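Local coordinates for protein dehydroascorbate reductase (Chlamydomonas reinhardtii, PDB 5XFT) that probably reduces L-dehydroascorbate to L-ascorbate using two molecules of glutathione, as a dehydroascorbate reductase of the GST superfamily, at residues I7-D12 with M40-F45; N16-C21 with V200-E205. All blocks are in the same frame, centred on the assembly; numbering follows the deposited sequence.

Contact 1 pairs two parallel strands of the N-terminal thioredoxin-like sheet; contact 2 sets strand 17-18 and the loop after it against the turn before the last helix, 204-212. Their centres are about 10 Å apart. Along the chain the segments alternate: 7-12, 16-21, 40-45, then 200-205 near the far end. Strands 5-12 and 17-18 are antiparallel neighbours in one sheet, and the contacts touch directly, with D12 N 2.7 Å from K17 O and M40 CE against L18 CD1. Helix 22-33 starts just after C21 and leads to strand 38-43. Contact 1 thus holds two strands of the N-terminal sheet together, and contact 2 links that sheet to the turn before helix 204-212.

Contact 1. Residues I7-D12 with M40-F45; sequences IYVKGD and MEYIDF
I7 and V9 offer their carbonyls to the amides of E41 and I43, and E41 and I43 return theirs to V9 and G11. Strand segments 7-9 and 40-43 run parallel, 29° apart. E41 N meets I7 O at 3.0 Å from above the carbonyl plane, whereas I43 N reaches V9 O at 2.8 Å, nearly along the C=O axis. V9 N approaches E41 O almost as straight, and Y8 CA adds a weak C-H contact to the same oxygen. G11 N, after the chain turns at K10, ends the series on I43 O. Past it a water donates to G11 O and accepts from F45 N at 2.8 Å. Further backbone bonds join I7 to K39 and K10 to L19.

G11 lies against Y42, its CA 3.7 Å from CD1; a CB would clash there. Y8 and E41 point the same way, with ring atom CD1 3.5 Å from E41 CB. K10 runs across F45 at about a right angle: with CG anti to the backbone N (chi1 168°), CG sits over the ring face, 3.9 Å from its centroid. An alanine at K10 would keep CB near F45 CZ but would probably leave the ring face without CG and D20 without its long, weak ion pair to NZ.

V9 CG2 touches both M40 CE and Y42 CD1. On this face I7, V9 and M40 pack on helix 22-33, which links the two strands in a beta-alpha-beta crossover. The other face carries Y8, edge-to-face with W51, while the backbone of Y8 bonds to V62 of strand 62-64.

Contact 2. Residues N16-C21 with V200-E205; sequences NKLLDC and VDYGTE
This is a largely buried van der Waals contact in which Y202 lies against L18, L19 and D20, where the thioredoxin-like sheet gives way to helix 22-33 and meets the turn ahead of helix 204-212. D20 CA stands over the centre of the Y202 ring, 3.6 Å from the centroid and 11° off its normal, a CH-pi contact made by backbone. L19 O lies oblique to the ring, 3.1 Å from Y202 CD2. In L18, chi1 of 169° sets CG anti to the backbone N; its CD2 branch lies at the ring edge and 3.7 Å from V200 O. The phenol oxygen is satisfied elsewhere, hydrogen-bonded to H25 ND1, and the H25 ring also meets Y202 edge-to-face.

D201 shapes the turn from within: OD1 accepts from G203 N at 2.9 Å in an Asx turn and also bonds to Y163 OH. G203 then takes the N-cap position of helix 204-212.

C21 is the N-cap of helix 22-33, its side chain capping a backbone N; C21 and C24 are free thiols in a CxxC spacing that resembles the thioredoxin type. V200 packs on L28 and L29 of that helix, L18 reaches V9 and Y42 in the sheet, and Y202 rests on I207 of helix 204-212.

Contact 1. Residues I7-D12 with M40-F45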
# COMPACT_ATOMS: atom_id res chain seq x y z
N ILE A 7 -6.18 -14.28 2.17
CA ILE A 7 -5.37 -13.28 1.49
C ILE A 7 -3.93 -13.74 1.59
O ILE A 7 -3.31 -13.68 2.65
CB ILE A 7 -5.57 -11.88 2.07
CG1 ILE A 7 -7.05 -11.55 2.15
CG2 ILE A 7 -4.89 -10.84 1.19
CD1 ILE A 7 -7.33 -10.15 2.69
N TYR A 8 -3.39 -14.25 0.48
CA TYR A 8 -1.99 -14.61 0.38
C TYR A 8 -1.17 -13.35 0.14
O TYR A 8 -1.37 -12.65 -0.87
CB TYR A 8 -1.77 -15.61 -0.75
CG TYR A 8 -2.61 -16.85 -0.61
CD1 TYR A 8 -2.11 -18.00 -0.02
CD2 TYR A 8 -3.92 -16.88 -1.08
CE1 TYR A 8 -2.88 -19.13 0.11
CE2 TYR A 8 -4.70 -18.00 -0.95
CZ TYR A 8 -4.18 -19.12 -0.36
OH TYR A 8 -4.96 -20.25 -0.24
N VAL A 9 -0.28 -13.06 1.09
CA VAL A 9 0.54 -11.86 1.11
C VAL A 9 1.99 -12.26 1.33
O VAL A 9 2.30 -13.41 1.62
CB VAL A 9 0.08 -10.86 2.19
CG1 VAL A 9 -1.33 -10.38 1.92
CG2 VAL A 9 0.18 -11.51 3.57
N LYS A 10 2.88 -11.28 1.20
CA LYS A 10 4.29 -11.52 1.46
C LYS A 10 4.53 -11.57 2.96
O LYS A 10 4.16 -10.64 3.69
CB LYS A 10 5.15 -10.45 0.80
CG LYS A 10 6.60 -10.47 1.26
CD LYS A 10 7.33 -9.17 0.96
CE LYS A 10 8.81 -9.28 1.30
NZ LYS A 10 9.71 -9.19 0.11
N GLY A 11 5.12 -12.66 3.44
CA GLY A 11 5.31 -12.79 4.86
C GLY A 11 6.38 -13.79 5.22
O GLY A 11 7.14 -14.26 4.36
N ASP A 12 6.45 -14.10 6.51
CA ASP A 12 7.33 -15.15 7.03
C ASP A 12 6.48 -16.22 7.68
O ASP A 12 6.09 -16.07 8.86
CB ASP A 12 8.33 -14.57 8.04
CG ASP A 12 9.40 -15.57 8.42
OD1 ASP A 12 9.14 -16.79 8.38
OD2 ASP A 12 10.51 -15.13 8.77
N MET A 40 -4.92 -14.17 6.80
CA MET A 40 -3.68 -14.02 6.06
C MET A 40 -2.95 -15.35 5.96
O MET A 40 -2.79 -16.06 6.95
CB MET A 40 -2.77 -12.97 6.68
CG MET A 40 -3.22 -11.53 6.43
SD MET A 40 -2.52 -10.35 7.59
CE MET A 40 -0.87 -10.32 6.99
N GLU A 41 -2.50 -15.67 4.75
CA GLU A 41 -1.57 -16.75 4.50
C GLU A 41 -0.29 -16.13 3.97
O GLU A 41 -0.33 -15.35 3.00
CB GLU A 41 -2.15 -17.76 3.51
CG GLU A 41 -1.68 -19.18 3.72
CD GLU A 41 -2.34 -19.83 4.91
OE1 GLU A 41 -1.59 -20.20 5.84
OE2 GLU A 41 -3.58 -19.94 4.93
N TYR A 42 0.84 -16.43 4.60
CA TYR A 42 2.11 -15.78 4.28
C TYR A 42 2.86 -16.59 3.24
O TYR A 42 3.05 -17.80 3.39
CB TYR A 42 2.96 -15.61 5.52
CG TYR A 42 2.28 -14.81 6.58
CD1 TYR A 42 1.96 -13.48 6.35
CD2 TYR A 42 1.92 -15.37 7.79
CE1 TYR A 42 1.33 -12.73 7.30
CE2 TYR A 42 1.27 -14.62 8.76
CZ TYR A 42 0.98 -13.30 8.50
OH TYR A 42 0.34 -12.53 9.44
N ILE A 43 3.29 -15.92 2.18
CA ILE A 43 4.15 -16.51 1.16
C ILE A 43 5.58 -16.08 1.45
O ILE A 43 5.86 -14.88 1.56
CB ILE A 43 3.72 -16.10 -0.25
CG1 ILE A 43 2.25 -16.45 -0.52
CG2 ILE A 43 4.65 -16.73 -1.28
CD1 ILE A 43 1.98 -17.92 -0.68
N ASP A 44 6.46 -17.05 1.59
CA ASP A 44 7.89 -16.79 1.71
C ASP A 44 8.46 -16.66 0.30
O ASP A 44 8.45 -17.63 -0.46
CB ASP A 44 8.55 -17.92 2.50
CG ASP A 44 10.07 -17.91 2.42
OD1 ASP A 44 10.66 -18.98 2.66
OD2 ASP A 44 10.67 -16.86 2.10
N PHE A 45 8.95 -15.47 -0.04
CA PHE A 45 9.44 -15.21 -1.39
C PHE A 45 10.64 -16.07 -1.75
O PHE A 45 10.96 -16.21 -2.94
CB PHE A 45 9.80 -13.73 -1.56
CG PHE A 45 8.63 -12.85 -1.87
CD1 PHE A 45 7.36 -13.38 -1.97
CD2 PHE A 45 8.81 -11.48 -2.06
CE1 PHE A 45 6.28 -12.56 -2.25
CE2 PHE A 45 7.73 -10.66 -2.34
CZ PHE A 45 6.46 -11.20 -2.44
O HOH W 1 9.12 -13.64 2.10

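Contact 2. Residues N16-C21 with V200-E205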
# COMPACT_ATOMS: atom_id res chain seq x y z
N ASN A 16 4.85 -16.34 11.50
CA ASN A 16 3.51 -15.74 11.42
C ASN A 16 3.61 -14.22 11.33
O ASN A 16 2.86 -13.48 11.97
CB ASN A 16 2.64 -16.17 12.60
CG ASN A 16 1.17 -16.21 12.26
OD1 ASN A 16 0.37 -15.42 12.77
ND2 ASN A 16 0.79 -17.14 11.39
N LYS A 17 4.56 -13.74 10.52
CA LYS A 17 4.92 -12.33 10.47
C LYS A 17 4.64 -11.76 9.09
O LYS A 17 5.16 -12.25 8.08
CB LYS A 17 6.40 -12.15 10.83
CG LYS A 17 6.83 -10.70 10.92
CD LYS A 17 8.33 -10.59 11.03
CE LYS A 17 8.76 -9.13 11.12
NZ LYS A 17 10.24 -8.99 11.12
N LEU A 18 3.83 -10.69 9.05
CA LEU A 18 3.53 -9.98 7.82
C LEU A 18 4.74 -9.16 7.39
O LEU A 18 5.42 -8.55 8.21
CB LEU A 18 2.32 -9.06 8.02
CG LEU A 18 1.98 -8.03 6.93
CD1 LEU A 18 1.68 -8.72 5.58
CD2 LEU A 18 0.81 -7.15 7.34
N LEU A 19 5.00 -9.14 6.08
CA LEU A 19 6.09 -8.33 5.55
C LEU A 19 5.52 -7.13 4.77
O LEU A 19 4.36 -6.74 4.97
CB LEU A 19 7.04 -9.20 4.74
CG LEU A 19 7.89 -10.14 5.63
CD1 LEU A 19 8.97 -10.86 4.84
CD2 LEU A 19 8.49 -9.40 6.84
N ASP A 20 6.33 -6.57 3.87
CA ASP A 20 6.25 -5.15 3.53
C ASP A 20 5.61 -4.84 2.17
O ASP A 20 5.62 -3.67 1.77
CB ASP A 20 7.65 -4.55 3.56
CG ASP A 20 8.58 -5.20 2.55
OD1 ASP A 20 8.68 -6.44 2.57
OD2 ASP A 20 9.17 -4.48 1.72
N CYS A 21 5.07 -5.82 1.46
CA CYS A 21 4.58 -5.55 0.10
C CYS A 21 3.49 -4.48 0.11
O CYS A 21 2.46 -4.67 0.77
CB CYS A 21 4.05 -6.82 -0.55
SG CYS A 21 3.34 -6.50 -2.20
N VAL A 200 -2.44 -3.82 10.43
CA VAL A 200 -1.66 -4.42 9.36
C VAL A 200 -0.38 -3.63 9.12
O VAL A 200 0.14 -3.60 8.00
CB VAL A 200 -2.50 -4.55 8.08
CG1 VAL A 200 -3.62 -5.57 8.28
CG2 VAL A 200 -3.10 -3.20 7.69
N ASP A 201 0.14 -2.99 10.17
CA ASP A 201 1.41 -2.27 10.08
C ASP A 201 2.55 -3.27 10.23
O ASP A 201 2.73 -3.86 11.30
CB ASP A 201 1.49 -1.19 11.15
CG ASP A 201 2.67 -0.24 10.94
OD1 ASP A 201 3.64 -0.60 10.24
OD2 ASP A 201 2.63 0.88 11.50
N TYR A 202 3.32 -3.47 9.16
CA TYR A 202 4.45 -4.40 9.20
C TYR A 202 5.71 -3.78 9.79
O TYR A 202 6.61 -4.52 10.20
CB TYR A 202 4.74 -4.94 7.79
CG TYR A 202 4.48 -3.95 6.68
CD1 TYR A 202 5.44 -3.00 6.33
CD2 TYR A 202 3.28 -3.96 5.98
CE1 TYR A 202 5.20 -2.09 5.32
CE2 TYR A 202 3.04 -3.05 4.96
CZ TYR A 202 4.01 -2.12 4.63
OH TYR A 202 3.78 -1.21 3.62
N GLY A 203 5.81 -2.45 9.83
CA GLY A 203 6.93 -1.81 10.50
C GLY A 203 8.02 -1.37 9.53
O GLY A 203 8.09 -1.81 8.37
N THR A 204 8.91 -0.50 10.03
CA THR A 204 9.89 0.14 9.15
C THR A 204 11.05 -0.79 8.81
O THR A 204 11.61 -0.68 7.71
CB THR A 204 10.43 1.43 9.79
OG1 THR A 204 11.28 1.11 10.90
CG2 THR A 204 9.28 2.31 10.27
N GLU A 205 11.42 -1.69 9.71
CA GLU A 205 12.50 -2.62 9.37
C GLU A 205 12.07 -3.57 8.27
O GLU A 205 12.89 -3.96 7.44
CB GLU A 205 12.96 -3.43 10.59
CG GLU A 205 13.08 -2.67 11.90
CD GLU A 205 11.73 -2.28 12.49
OE1 GLU A 205 11.48 -1.07 12.62
OE2 GLU A 205 10.93 -3.19 12.83